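Local atomic coordinates of MgGH51 (Meripilus giganteus, PDB entry 6ZPV), a protein that probably hydrolyses terminal alpha-L-arabinofuranosyl linkages in arabinose-containing polysaccharides, as a fungal arabinofuranosidase of glycoside hydrolase family 51. Residues Arg41-Gln45 with Tyr263-Asp267; Leu233-Thr238 with Trp290-Gly296; Thr458-Ala462 with Ile552-Gly556; Gly533-Trp537 with Ala559-Thr563; Thr567-Ser573 with Thr606-Phe610. All blocks are in the same frame, centred on the assembly; numbering follows the deposited sequence. Where two conformers were deposited one is given.

Interaction 1. Residues Arg41-Gln45 with Tyr263-Asp267; sequences RAFQQ and YVNTD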
# COMPACT_ATOMS: atom_id res chain seq x y z
N ARG A 41 2.70 13.30 14.39
CA ARG A 41 3.33 12.86 15.64
C ARG A 41 4.57 13.65 16.03
O ARG A 41 4.93 13.70 17.20
CB ARG A 41 3.66 11.39 15.58
CG ARG A 41 4.82 11.01 14.66
CD ARG A 41 5.08 9.51 14.64
NE ARG A 41 6.15 9.17 13.76
CZ ARG A 41 6.48 7.94 13.40
NH1 ARG A 41 5.88 6.89 13.94
NH2 ARG A 41 7.45 7.72 12.51
N ALA A 42 5.24 14.23 15.04
CA ALA A 42 6.53 14.90 15.28
C ALA A 42 6.59 16.24 14.56
O ALA A 42 7.68 16.81 14.40
CB ALA A 42 7.67 14.00 14.87
N PHE A 43 5.44 16.80 14.19
CA PHE A 43 5.35 18.16 13.64
C PHE A 43 6.25 18.26 12.40
O PHE A 43 6.82 19.33 12.11
CB PHE A 43 5.70 19.21 14.71
CG PHE A 43 4.90 18.95 15.98
CD1 PHE A 43 3.56 19.23 16.06
CD2 PHE A 43 5.48 18.27 17.03
CE1 PHE A 43 2.81 18.82 17.16
CE2 PHE A 43 4.74 17.86 18.11
CZ PHE A 43 3.42 18.13 18.18
N GLN A 44 6.33 17.19 11.62
CA GLN A 44 7.22 17.24 10.47
C GLN A 44 6.60 18.07 9.34
O GLN A 44 5.41 17.96 9.00
CB GLN A 44 7.44 15.83 9.90
CG GLN A 44 8.37 15.00 10.79
CD GLN A 44 8.20 13.50 10.53
OE1 GLN A 44 7.13 12.94 10.83
NE2 GLN A 44 9.22 12.84 9.94
N GLN A 45 7.45 18.93 8.77
CA GLN A 45 7.10 19.67 7.53
C GLN A 45 5.89 20.56 7.70
O GLN A 45 5.15 20.77 6.73
CB GLN A 45 6.94 18.71 6.33
CG GLN A 45 8.16 17.83 6.08
CD GLN A 45 9.43 18.55 5.72
OE1 GLN A 45 9.43 19.73 5.36
NE2 GLN A 45 10.53 17.85 5.80
N TYR A 263 -0.73 15.61 1.92
CA TYR A 263 -0.34 15.44 3.33
C TYR A 263 1.13 15.11 3.50
O TYR A 263 1.82 14.57 2.62
CB TYR A 263 -1.26 14.41 4.03
CG TYR A 263 -1.30 13.04 3.43
CD1 TYR A 263 -0.41 12.04 3.82
CD2 TYR A 263 -2.24 12.69 2.49
CE1 TYR A 263 -0.46 10.76 3.30
CE2 TYR A 263 -2.31 11.44 1.92
CZ TYR A 263 -1.41 10.47 2.31
OH TYR A 263 -1.54 9.22 1.76
N VAL A 264 1.60 15.41 4.70
CA VAL A 264 2.96 15.05 5.12
C VAL A 264 3.08 13.54 5.31
O VAL A 264 2.24 12.93 5.96
CB VAL A 264 3.34 15.79 6.41
CG1 VAL A 264 4.67 15.35 6.93
CG2 VAL A 264 3.32 17.29 6.18
N ASN A 265 4.16 12.99 4.76
CA ASN A 265 4.59 11.63 5.09
C ASN A 265 5.66 11.71 6.17
O ASN A 265 6.63 12.42 6.05
CB ASN A 265 5.17 10.95 3.86
CG ASN A 265 4.25 10.58 2.74
OD1 ASN A 265 4.60 9.68 1.94
ND2 ASN A 265 3.10 11.24 2.58
N THR A 266 5.49 10.87 7.21
CA THR A 266 6.50 10.78 8.27
C THR A 266 7.77 10.08 7.79
O THR A 266 8.83 10.28 8.41
CB THR A 266 5.97 10.03 9.47
OG1 THR A 266 5.77 8.63 9.17
CG2 THR A 266 4.73 10.64 10.09
N ASP A 267 7.64 9.22 6.77
CA ASP A 267 8.69 8.27 6.36
C ASP A 267 8.98 7.26 7.47
O ASP A 267 10.02 6.56 7.38
CB ASP A 267 9.90 8.97 5.77
CG ASP A 267 9.69 9.45 4.33
OD1 ASP A 267 8.81 8.86 3.65
OD2 ASP A 267 10.44 10.35 3.91
O HOH W 1 9.53 8.77 10.78

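Interaction 2. Residues Leu233-Thr238 with Trp290-Gly296; sequences LEGQTT and WAGYSLG. With SO4 (sulfate ion), chain Q.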
# COMPACT_ATOMS: atom_id res chain seq x y z
N LEU A 233 6.40 8.73 -5.41
CA LEU A 233 7.86 8.66 -5.61
C LEU A 233 8.44 9.99 -6.05
O LEU A 233 9.60 10.32 -5.75
CB LEU A 233 8.13 7.63 -6.73
CG LEU A 233 9.58 7.47 -7.23
CD1 LEU A 233 10.45 6.75 -6.21
CD2 LEU A 233 9.57 6.72 -8.55
N GLU A 234 7.70 10.70 -6.91
CA GLU A 234 8.26 11.72 -7.79
C GLU A 234 8.56 13.04 -7.11
O GLU A 234 9.50 13.75 -7.54
CB GLU A 234 7.37 11.91 -9.01
CG GLU A 234 7.42 10.70 -9.96
CD GLU A 234 6.40 10.81 -11.06
OE1 GLU A 234 6.81 11.36 -12.18
OE2 GLU A 234 5.24 10.38 -10.90
N GLY A 235 7.74 13.42 -6.12
CA GLY A 235 7.80 14.80 -5.62
C GLY A 235 7.15 15.79 -6.54
O GLY A 235 6.89 15.49 -7.71
N GLN A 236 6.93 16.98 -6.03
CA GLN A 236 6.48 18.13 -6.83
C GLN A 236 7.68 18.84 -7.51
O GLN A 236 7.49 19.50 -8.53
CB GLN A 236 5.68 19.07 -5.95
CG GLN A 236 5.08 20.22 -6.67
CD GLN A 236 4.06 19.82 -7.74
OE1 GLN A 236 3.34 18.80 -7.63
NE2 GLN A 236 4.03 20.61 -8.81
N THR A 237 8.82 18.74 -6.87
CA THR A 237 10.10 19.36 -7.27
C THR A 237 11.20 18.36 -6.97
O THR A 237 10.99 17.39 -6.22
CB THR A 237 10.34 20.64 -6.45
OG1 THR A 237 10.41 20.26 -5.08
CG2 THR A 237 9.29 21.71 -6.74
N THR A 238 12.40 18.61 -7.47
CA THR A 238 13.55 17.74 -7.15
C THR A 238 13.67 17.63 -5.64
O THR A 238 13.90 16.52 -5.09
CB THR A 238 14.81 18.29 -7.80
OG1 THR A 238 14.61 18.32 -9.23
CG2 THR A 238 16.02 17.46 -7.46
N TRP A 290 13.80 6.94 -8.22
CA TRP A 290 13.59 8.27 -8.79
C TRP A 290 14.53 8.47 -9.98
O TRP A 290 15.71 8.05 -9.93
CB TRP A 290 13.83 9.31 -7.68
CG TRP A 290 13.33 10.68 -8.10
CD1 TRP A 290 12.04 11.11 -7.99
CD2 TRP A 290 14.07 11.77 -8.64
NE1 TRP A 290 11.91 12.38 -8.46
CE2 TRP A 290 13.15 12.82 -8.86
CE3 TRP A 290 15.43 12.02 -8.88
CZ2 TRP A 290 13.53 14.09 -9.32
CZ3 TRP A 290 15.84 13.25 -9.34
CH2 TRP A 290 14.89 14.29 -9.55
N ALA A 291 14.03 9.10 -11.04
CA ALA A 291 14.73 9.07 -12.34
C ALA A 291 14.92 10.45 -12.95
O ALA A 291 15.12 10.54 -14.16
CB ALA A 291 14.03 8.12 -13.29
N GLY A 292 14.96 11.49 -12.15
CA GLY A 292 15.29 12.83 -12.68
C GLY A 292 14.12 13.66 -13.13
O GLY A 292 14.32 14.69 -13.79
N TYR A 293 12.90 13.28 -12.79
CA TYR A 293 11.66 14.03 -13.10
C TYR A 293 10.79 14.16 -11.88
O TYR A 293 10.65 13.19 -11.11
CB TYR A 293 10.90 13.35 -14.27
CG TYR A 293 9.65 14.08 -14.66
CD1 TYR A 293 9.71 15.26 -15.36
CD2 TYR A 293 8.40 13.59 -14.36
CE1 TYR A 293 8.56 15.95 -15.70
CE2 TYR A 293 7.24 14.25 -14.73
CZ TYR A 293 7.31 15.46 -15.38
OH TYR A 293 6.20 16.13 -15.79
N SER A 294 10.16 15.32 -11.73
CA SER A 294 9.15 15.53 -10.70
C SER A 294 7.90 16.17 -11.29
O SER A 294 7.92 16.63 -12.44
CB SER A 294 9.76 16.35 -9.53
OG SER A 294 10.25 17.59 -9.96
N LEU A 295 6.82 16.16 -10.50
CA LEU A 295 5.49 16.32 -11.09
C LEU A 295 5.18 17.78 -11.48
O LEU A 295 4.25 17.96 -12.27
CB LEU A 295 4.43 15.77 -10.12
CG LEU A 295 4.46 14.25 -10.01
CD1 LEU A 295 3.75 13.80 -8.75
CD2 LEU A 295 3.82 13.61 -11.23
N GLY A 296 5.98 18.74 -11.04
CA GLY A 296 5.86 20.11 -11.57
C GLY A 296 6.45 20.27 -12.95
O GLY A 296 6.38 21.38 -13.49
S SO4 Q . 13.78 21.79 -9.55
O1 SO4 Q . 14.14 22.58 -8.39
O2 SO4 Q . 15.01 20.91 -9.91
O3 SO4 Q . 13.51 22.66 -10.69
O4 SO4 Q . 12.61 21.06 -9.14
O HOH W 2 8.98 19.58 -11.37
O HOH W 3 2.27 20.09 -11.03
O HOH W 4 12.74 17.11 -10.89

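Interaction 3. Residues Thr458-Ala462 with Ile552-Gly556; sequences TGEAA and IANAG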
# COMPACT_ATOMS: atom_id res chain seq x y z
N THR A 458 -16.15 -7.48 -12.16
CA THR A 458 -16.33 -8.49 -13.22
C THR A 458 -15.68 -8.06 -14.53
O THR A 458 -15.13 -8.90 -15.26
CB THR A 458 -17.81 -8.85 -13.36
OG1 THR A 458 -18.63 -7.75 -13.75
CG2 THR A 458 -18.33 -9.48 -12.10
N GLY A 459 -15.73 -6.77 -14.88
CA GLY A 459 -15.02 -6.28 -16.06
C GLY A 459 -13.54 -6.46 -15.86
O GLY A 459 -12.84 -6.93 -16.79
N GLU A 460 -13.00 -6.09 -14.71
CA GLU A 460 -11.58 -6.33 -14.41
C GLU A 460 -11.25 -7.82 -14.55
O GLU A 460 -10.22 -8.17 -15.17
CB GLU A 460 -11.24 -5.86 -13.02
CG GLU A 460 -11.28 -4.33 -12.89
CD GLU A 460 -11.59 -3.83 -11.49
OE1 GLU A 460 -11.61 -4.64 -10.53
OE2 GLU A 460 -11.75 -2.59 -11.35
N ALA A 461 -12.07 -8.71 -14.03
CA ALA A 461 -11.82 -10.13 -14.09
C ALA A 461 -11.77 -10.59 -15.54
O ALA A 461 -10.88 -11.40 -15.91
CB ALA A 461 -12.84 -10.90 -13.31
N ALA A 462 -12.62 -10.08 -16.41
CA ALA A 462 -12.54 -10.44 -17.83
C ALA A 462 -11.19 -10.00 -18.41
O ALA A 462 -10.54 -10.77 -19.11
CB ALA A 462 -13.72 -9.79 -18.57
N ILE A 552 -13.74 -17.86 -14.63
CA ILE A 552 -14.80 -17.45 -15.57
C ILE A 552 -15.35 -16.10 -15.15
O ILE A 552 -15.84 -15.94 -13.99
CB ILE A 552 -15.94 -18.47 -15.55
CG1 ILE A 552 -15.45 -19.90 -15.78
CG2 ILE A 552 -17.01 -18.07 -16.56
CD1 ILE A 552 -16.42 -20.98 -15.37
N ALA A 553 -15.30 -15.13 -16.05
CA ALA A 553 -15.87 -13.80 -15.82
C ALA A 553 -17.07 -13.63 -16.75
O ALA A 553 -16.90 -13.64 -17.96
CB ALA A 553 -14.82 -12.72 -16.05
N ASN A 554 -18.23 -13.40 -16.15
CA ASN A 554 -19.43 -12.97 -16.90
C ASN A 554 -19.63 -11.51 -16.56
O ASN A 554 -20.16 -11.20 -15.51
CB ASN A 554 -20.65 -13.83 -16.63
CG ASN A 554 -21.82 -13.44 -17.49
OD1 ASN A 554 -21.74 -12.41 -18.21
ND2 ASN A 554 -22.88 -14.24 -17.48
N ALA A 555 -19.14 -10.61 -17.44
CA ALA A 555 -19.13 -9.17 -17.18
C ALA A 555 -20.35 -8.49 -17.72
O ALA A 555 -20.38 -7.19 -17.70
CB ALA A 555 -17.88 -8.52 -17.77
N GLY A 556 -21.34 -9.25 -18.17
CA GLY A 556 -22.58 -8.75 -18.76
C GLY A 556 -23.83 -9.04 -17.94
O GLY A 556 -23.79 -9.68 -16.89

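Interaction 4. Residues Gly533-Trp537 with Ala559-Thr563; sequences GTLHW and AQSLT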
# COMPACT_ATOMS: atom_id res chain seq x y z
N GLY A 533 -16.69 -9.64 -26.43
CA GLY A 533 -17.84 -10.20 -25.71
C GLY A 533 -17.75 -10.00 -24.22
O GLY A 533 -16.73 -9.53 -23.67
N THR A 534 -18.83 -10.35 -23.53
CA THR A 534 -18.94 -10.22 -22.06
C THR A 534 -18.42 -11.43 -21.31
O THR A 534 -18.24 -11.31 -20.08
CB THR A 534 -20.37 -9.92 -21.67
OG1 THR A 534 -21.21 -10.91 -22.25
CG2 THR A 534 -20.83 -8.57 -22.13
N LEU A 535 -18.26 -12.59 -21.95
CA LEU A 535 -17.98 -13.84 -21.23
C LEU A 535 -16.57 -14.28 -21.55
O LEU A 535 -16.19 -14.47 -22.72
CB LEU A 535 -18.95 -14.94 -21.67
CG LEU A 535 -18.83 -16.26 -20.89
CD1 LEU A 535 -19.20 -16.10 -19.43
CD2 LEU A 535 -19.70 -17.32 -21.54
N HIS A 536 -15.73 -14.43 -20.51
CA HIS A 536 -14.30 -14.75 -20.68
C HIS A 536 -13.89 -15.79 -19.68
O HIS A 536 -14.51 -15.96 -18.63
CB HIS A 536 -13.46 -13.46 -20.49
CG HIS A 536 -13.67 -12.46 -21.57
ND1 HIS A 536 -12.88 -12.46 -22.68
CD2 HIS A 536 -14.68 -11.55 -21.72
CE1 HIS A 536 -13.42 -11.52 -23.49
NE2 HIS A 536 -14.49 -10.97 -22.96
N TRP A 537 -12.81 -16.51 -19.98
CA TRP A 537 -12.30 -17.54 -19.07
C TRP A 537 -10.81 -17.72 -19.32
O TRP A 537 -10.28 -17.34 -20.38
CB TRP A 537 -13.07 -18.87 -19.30
CG TRP A 537 -13.06 -19.33 -20.71
CD1 TRP A 537 -12.08 -20.06 -21.34
CD2 TRP A 537 -14.06 -19.03 -21.72
NE1 TRP A 537 -12.40 -20.21 -22.67
CE2 TRP A 537 -13.61 -19.59 -22.91
CE3 TRP A 537 -15.25 -18.32 -21.69
CZ2 TRP A 537 -14.34 -19.47 -24.11
CZ3 TRP A 537 -15.96 -18.23 -22.85
CH2 TRP A 537 -15.52 -18.80 -24.05
N ALA A 559 -27.18 -14.15 -17.84
CA ALA A 559 -26.59 -15.47 -17.52
C ALA A 559 -26.14 -16.13 -18.80
O ALA A 559 -26.80 -16.01 -19.85
CB ALA A 559 -27.57 -16.36 -16.77
N GLN A 560 -25.06 -16.89 -18.74
CA GLN A 560 -24.57 -17.66 -19.88
C GLN A 560 -24.06 -19.03 -19.42
O GLN A 560 -23.37 -19.07 -18.40
CB GLN A 560 -23.44 -16.90 -20.57
CG GLN A 560 -23.80 -15.51 -21.02
CD GLN A 560 -23.44 -15.49 -22.45
OE1 GLN A 560 -23.99 -16.34 -23.12
NE2 GLN A 560 -22.38 -14.74 -22.80
N SER A 561 -24.30 -20.08 -20.17
CA SER A 561 -23.88 -21.44 -19.81
C SER A 561 -22.63 -21.82 -20.59
O SER A 561 -22.48 -21.42 -21.76
CB SER A 561 -25.02 -22.50 -20.01
OG SER A 561 -26.04 -22.23 -19.05
N LEU A 562 -21.76 -22.58 -19.95
CA LEU A 562 -20.56 -23.10 -20.54
C LEU A 562 -20.55 -24.60 -20.37
O LEU A 562 -20.73 -25.08 -19.27
CB LEU A 562 -19.31 -22.50 -19.87
CG LEU A 562 -19.27 -20.96 -19.85
CD1 LEU A 562 -19.83 -20.42 -18.56
CD2 LEU A 562 -17.87 -20.41 -20.06
N THR A 563 -20.30 -25.31 -21.46
CA THR A 563 -20.11 -26.74 -21.44
C THR A 563 -18.60 -27.00 -21.56
O THR A 563 -18.04 -26.77 -22.64
CB THR A 563 -20.85 -27.42 -22.62
OG1 THR A 563 -22.23 -27.00 -22.72
CG2 THR A 563 -20.70 -28.92 -22.51

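Interaction 5. Residues Thr567-Ser573 with Thr606-Phe610; sequences TQFNSVS and TGKTF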
# COMPACT_ATOMS: atom_id res chain seq x y z
N THR A 567 -12.26 -33.99 -22.34
CA THR A 567 -12.09 -35.39 -22.77
C THR A 567 -10.67 -35.67 -23.28
O THR A 567 -10.34 -36.86 -23.40
CB THR A 567 -13.11 -35.69 -23.86
OG1 THR A 567 -12.96 -34.80 -24.94
CG2 THR A 567 -14.52 -35.66 -23.30
N GLN A 568 -9.84 -34.68 -23.57
CA GLN A 568 -8.45 -34.95 -23.98
C GLN A 568 -7.63 -35.53 -22.82
O GLN A 568 -6.59 -36.18 -23.05
CB GLN A 568 -7.74 -33.68 -24.48
CG GLN A 568 -8.32 -33.21 -25.81
CD GLN A 568 -7.65 -31.94 -26.27
OE1 GLN A 568 -6.48 -31.66 -25.89
NE2 GLN A 568 -8.39 -31.18 -27.08
N PHE A 569 -7.99 -35.20 -21.60
CA PHE A 569 -7.22 -35.63 -20.41
C PHE A 569 -7.39 -37.14 -20.19
O PHE A 569 -8.38 -37.78 -20.60
CB PHE A 569 -7.64 -34.84 -19.18
CG PHE A 569 -7.31 -33.36 -19.24
CD1 PHE A 569 -8.12 -32.42 -19.89
CD2 PHE A 569 -6.12 -32.91 -18.77
CE1 PHE A 569 -7.77 -31.11 -20.05
CE2 PHE A 569 -5.78 -31.55 -18.87
CZ PHE A 569 -6.64 -30.65 -19.49
N ASN A 570 -6.42 -37.72 -19.52
CA ASN A 570 -6.49 -39.11 -19.03
C ASN A 570 -7.56 -39.26 -17.95
O ASN A 570 -8.38 -40.23 -18.00
CB ASN A 570 -5.15 -39.56 -18.48
CG ASN A 570 -4.13 -39.59 -19.57
OD1 ASN A 570 -4.34 -40.26 -20.57
ND2 ASN A 570 -3.06 -38.83 -19.43
N SER A 571 -7.52 -38.38 -16.97
CA SER A 571 -8.47 -38.42 -15.84
C SER A 571 -8.88 -37.03 -15.44
O SER A 571 -8.02 -36.08 -15.49
CB SER A 571 -7.92 -39.14 -14.70
OG SER A 571 -6.76 -38.54 -14.24
N VAL A 572 -10.11 -36.87 -14.97
CA VAL A 572 -10.61 -35.61 -14.37
C VAL A 572 -11.38 -36.06 -13.12
O VAL A 572 -12.20 -37.05 -13.16
CB VAL A 572 -11.53 -34.81 -15.30
CG1 VAL A 572 -12.11 -33.55 -14.66
CG2 VAL A 572 -10.82 -34.51 -16.60
N SER A 573 -11.21 -35.37 -12.02
CA SER A 573 -11.95 -35.65 -10.80
C SER A 573 -13.45 -35.60 -11.06
O SER A 573 -13.94 -34.87 -11.87
CB SER A 573 -11.52 -34.71 -9.72
OG SER A 573 -11.71 -33.34 -10.05
N THR A 606 -18.33 -32.90 -11.49
CA THR A 606 -17.58 -32.45 -12.69
C THR A 606 -17.46 -33.61 -13.70
O THR A 606 -18.35 -33.82 -14.44
CB THR A 606 -16.33 -31.69 -12.22
OG1 THR A 606 -15.60 -32.40 -11.21
CG2 THR A 606 -16.67 -30.33 -11.63
N GLY A 607 -16.28 -33.89 -14.12
CA GLY A 607 -15.80 -35.03 -14.87
C GLY A 607 -15.29 -34.51 -16.18
O GLY A 607 -14.96 -33.30 -16.30
N LYS A 608 -15.16 -35.40 -17.14
CA LYS A 608 -14.61 -34.99 -18.44
C LYS A 608 -15.53 -34.05 -19.18
O LYS A 608 -15.02 -33.37 -20.10
CB LYS A 608 -14.19 -36.20 -19.27
CG LYS A 608 -12.90 -36.84 -18.80
CD LYS A 608 -12.49 -38.10 -19.51
CE LYS A 608 -11.13 -38.58 -19.10
NZ LYS A 608 -10.75 -39.80 -19.87
N THR A 609 -16.82 -34.05 -18.87
CA THR A 609 -17.76 -33.09 -19.45
C THR A 609 -18.60 -32.57 -18.30
O THR A 609 -19.20 -33.39 -17.56
CB THR A 609 -18.67 -33.75 -20.53
OG1 THR A 609 -17.85 -34.30 -21.56
CG2 THR A 609 -19.63 -32.74 -21.12
N PHE A 610 -18.77 -31.25 -18.17
CA PHE A 610 -19.68 -30.70 -17.17
C PHE A 610 -20.12 -29.33 -17.62
O PHE A 610 -19.42 -28.71 -18.47
CB PHE A 610 -19.04 -30.77 -15.77
CG PHE A 610 -17.81 -29.92 -15.60
CD1 PHE A 610 -16.60 -30.46 -15.88
CD2 PHE A 610 -17.87 -28.60 -15.20
CE1 PHE A 610 -15.46 -29.74 -15.72
CE2 PHE A 610 -16.71 -27.88 -15.06
CZ PHE A 610 -15.50 -28.45 -15.36
O HOH W 5 -11.30 -39.24 -22.58

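Interaction 1. Residues Arg41-Gln45 with Tyr263-Asp267
Q44 lays its amide obliquely across T266 and uses the amide's two corners differently. NE2 donates to T266 O at 3.0 Å, with an N-H...O angle of 152°. The approach is not flat: the acceptor stands 19° out of the Q44 amide plane, and the donor is likewise tilted from the plane of the carbonyl. The other corner turns to carbon, OE1 lying 3.4 Å from T266 CG2. An extended chain beyond CG carries the amide across.

R41 comes in on another line, its side chain at about a right angle to that of T266. With chi1 at 72°, CG sits between the backbone N and the carbonyl carbon, and from there the chain runs straight out to the guanidinium. R41 NH2 stops 3.8 Å from T266 OG1, in a packing contact. The polar link goes through water 1, which lies at the guanidinium edge in its plane, accepts from R41 NH2 at 2.9 Å and donates to T266 O. That carbonyl oxygen therefore takes two donors, the Q44 amide and the water. R41 NH1 has its own salt bridge to E36, and T266 OG1 bonds to D30.

Further along, V264 sets its two methyls against the chain: CG1 is 3.4 Å from Q44 O, while CG2 packs at 3.9 Å on Q45 CB. Strand 264-265 pairs with 257-258 in a short hairpin following barrel strand 224-227. The loop that holds R41 and Q44 leads on to strand 57-60, so the contact is consistent with an interface between a (beta/alpha)8 barrel and its attached beta-sandwich.

Interaction 2. Residues Leu233-Thr238 with Trp290-Gly296
S294 OG, 3.2 Å from T237 CA, holds two waters, water 2 and water 4, each at 2.7 Å. Water 4 passes the link on by donating to T238 OG1. The two segments are neighbouring loops at the C-terminal ends of strands 224-227 and 284-289 in the (beta/alpha)8 barrel, the end at which enzymes of this fold carry their active site.

Deeper in, W290 turns its indole edge to the backbone of the other loop: NE1 donates to E234 O at 2.9 Å, at 148°, the acceptor lying somewhat out of the ring plane. Over one face of this indole sit the backbone N atoms of G292 and Y293, and R241 makes a cation-pi contact with the ring. Replacing W290 with an alanine would probably leave E234 O without its indole donor and open a gap beside T238 CG2 and R241.

The E234 carboxylate reaches between two side chains. OE1 comes to the edge of the Y293 ring, 3.5 Å from CD2, with the two planes 43° apart. OE2 comes within 3.5 Å of L295 CD2, the two side chains crossing at about a right angle, and has N350 as its hydrogen-bond partner. Backbone bonds tie the outer part: L295 N donates to G235 O at 2.9 Å, and G296 N to Q236 O. Q236 also spans the loops through water 3, which accepts from NE2 and donates to L295 O.

On the outer side a sulfate, probably from the crystallisation liquor, sits on T238. T238 N points at O4 almost straight, at 173°, and T238 OG1 donates to O2 at 2.7 Å.

Interaction 3. Residues Thr458-Ala462 with Ile552-Gly556
A553 drives its CB methyl into the helix 458-462, and the packing is tightest there: CB lies 3.5 Å from A462 N, 3.8 Å from A461 CB and 4.0 Å from A462 CB. With only alanine methyls meeting at A461, A462 and A553, the axes of the segments 458-462 and 552-554 come within 7.2 Å of each other, crossing at -134°. The side chains that meet here are apolar, and backbone atoms form part of the surface: T458 O, which accepts from A462 N inside the helix, faces the methyls of A553 and A555.

This is a helix of the barrel domain, 454-469, lying on the outer face of a beta-sandwich sheet, with strand 547-554 beneath it and V619 of the next strand also touching T458 and A461.

Just past the strand the methyls stand further apart, though still buried: A555 CB is 4.4 Å from A462 CB. T458 touches with OG1 3.7 Å from A555 CA. That hydroxyl turns back to its own helix, bonding to V454 O, because chi1 of 62° places OG1 between the backbone N and the carbonyl carbon. N554 points away from the helix; its OD1 accepts from G556 N at 3.2 Å in an Asx turn, and ND2 bonds to S558 O.

Interaction 4. Residues Gly533-Trp537 with Ala559-Thr563
L535 and L562 reach toward each other tip to tip, CD2 to CD2 at 3.9 Å, across the interior of a beta-sandwich. The strands behind them, 535-537 and 560-563, belong to opposing sheets; their axes pass 9.7 Å apart at 34°, a face-to-face packing through side chains.

L535 sends CG anti to its own N, which aims the branch across the gap. L562 has an off-rotamer chi2 of 94°, with CD2 meeting two neighbours, L535 on one hand and W537 CE3, at 3.7 Å, on the other. L535 CG lies in the plane of the W537 ring at its edge, and W537 NE1 is bonded to T527 O.

Q560 runs alongside L535 in the opposite direction. Its chain bends at chi2, well away from the usual staggered positions, and the bend carries NE2 past L535 to within 3.6 Å of its CB, while Q560 CB rests on L535 CD2. A bound sulfate lies close to the same side chain, at the border of the sandwich.

H536 points the other way, toward helix 454-469, where it touches A462 and T465. Its ring holds the preceding turn: NE2 donates to G533 O at 2.8 Å, with the acceptor in the ring plane but the donor 54° above the carbonyl plane.

Interaction 5. Residues Thr567-Ser573 with Thr606-Phe610
K608 pushes its ammonium into the mouth of the 567-573 loop and meets the N570 carbonyl from above: NZ donates to N570 O at 3.0 Å from 64° out of the carbonyl plane, well off any lone pair. A second, weak bond goes to F569 O at 3.2 Å. Water 5 accepts a further hydrogen bond from NZ at 2.8 Å and donates in turn to T567 O, so the loop surrounds the charge from several points.

The lysine gets there fully extended beyond CG, its CG 3.8 Å from V572 CG2 and its CB beside the T567 methyl. V572 CG1 presses on G607 O at 3.3 Å. Further on, a bond from T606 OG1 to S573 O is doubtful, because T606 has two conformers.

This is the edge of the C-terminal beta-sandwich, where N570 and S571 face N627 in a classic beta bulge. A methionine in place of K608 would probably leave the N570 and F569 carbonyls and the water without their donor, and this end of the loop less firmly held. With no acidic partner across the contact, the positive charge is probably stabilised by carbonyl dipoles and water, which fits a position at the surface.

Interaction 3 and interaction 4 are the buried pair, joined directly: strands 535-541 and 547-554 are neighbours in one sheet, A553 N and H536 O lying 2.8 Å apart. One contact packs a helix on that sheet's outside, the other fills its inside, both mainly with apolar side chains. Interaction 5 touches interaction 4 through the adjacent strands 560-565 and 609-614 but lies at the surface, where a lysine and water take over. Of the partly buried pair, interaction 2 joins two barrel loops and interaction 1 a loop to a short strand, probably at the border with the N-terminal sandwich; both use water. Interaction 1 lies across the chain's centre from interactions 3, 4 and 5.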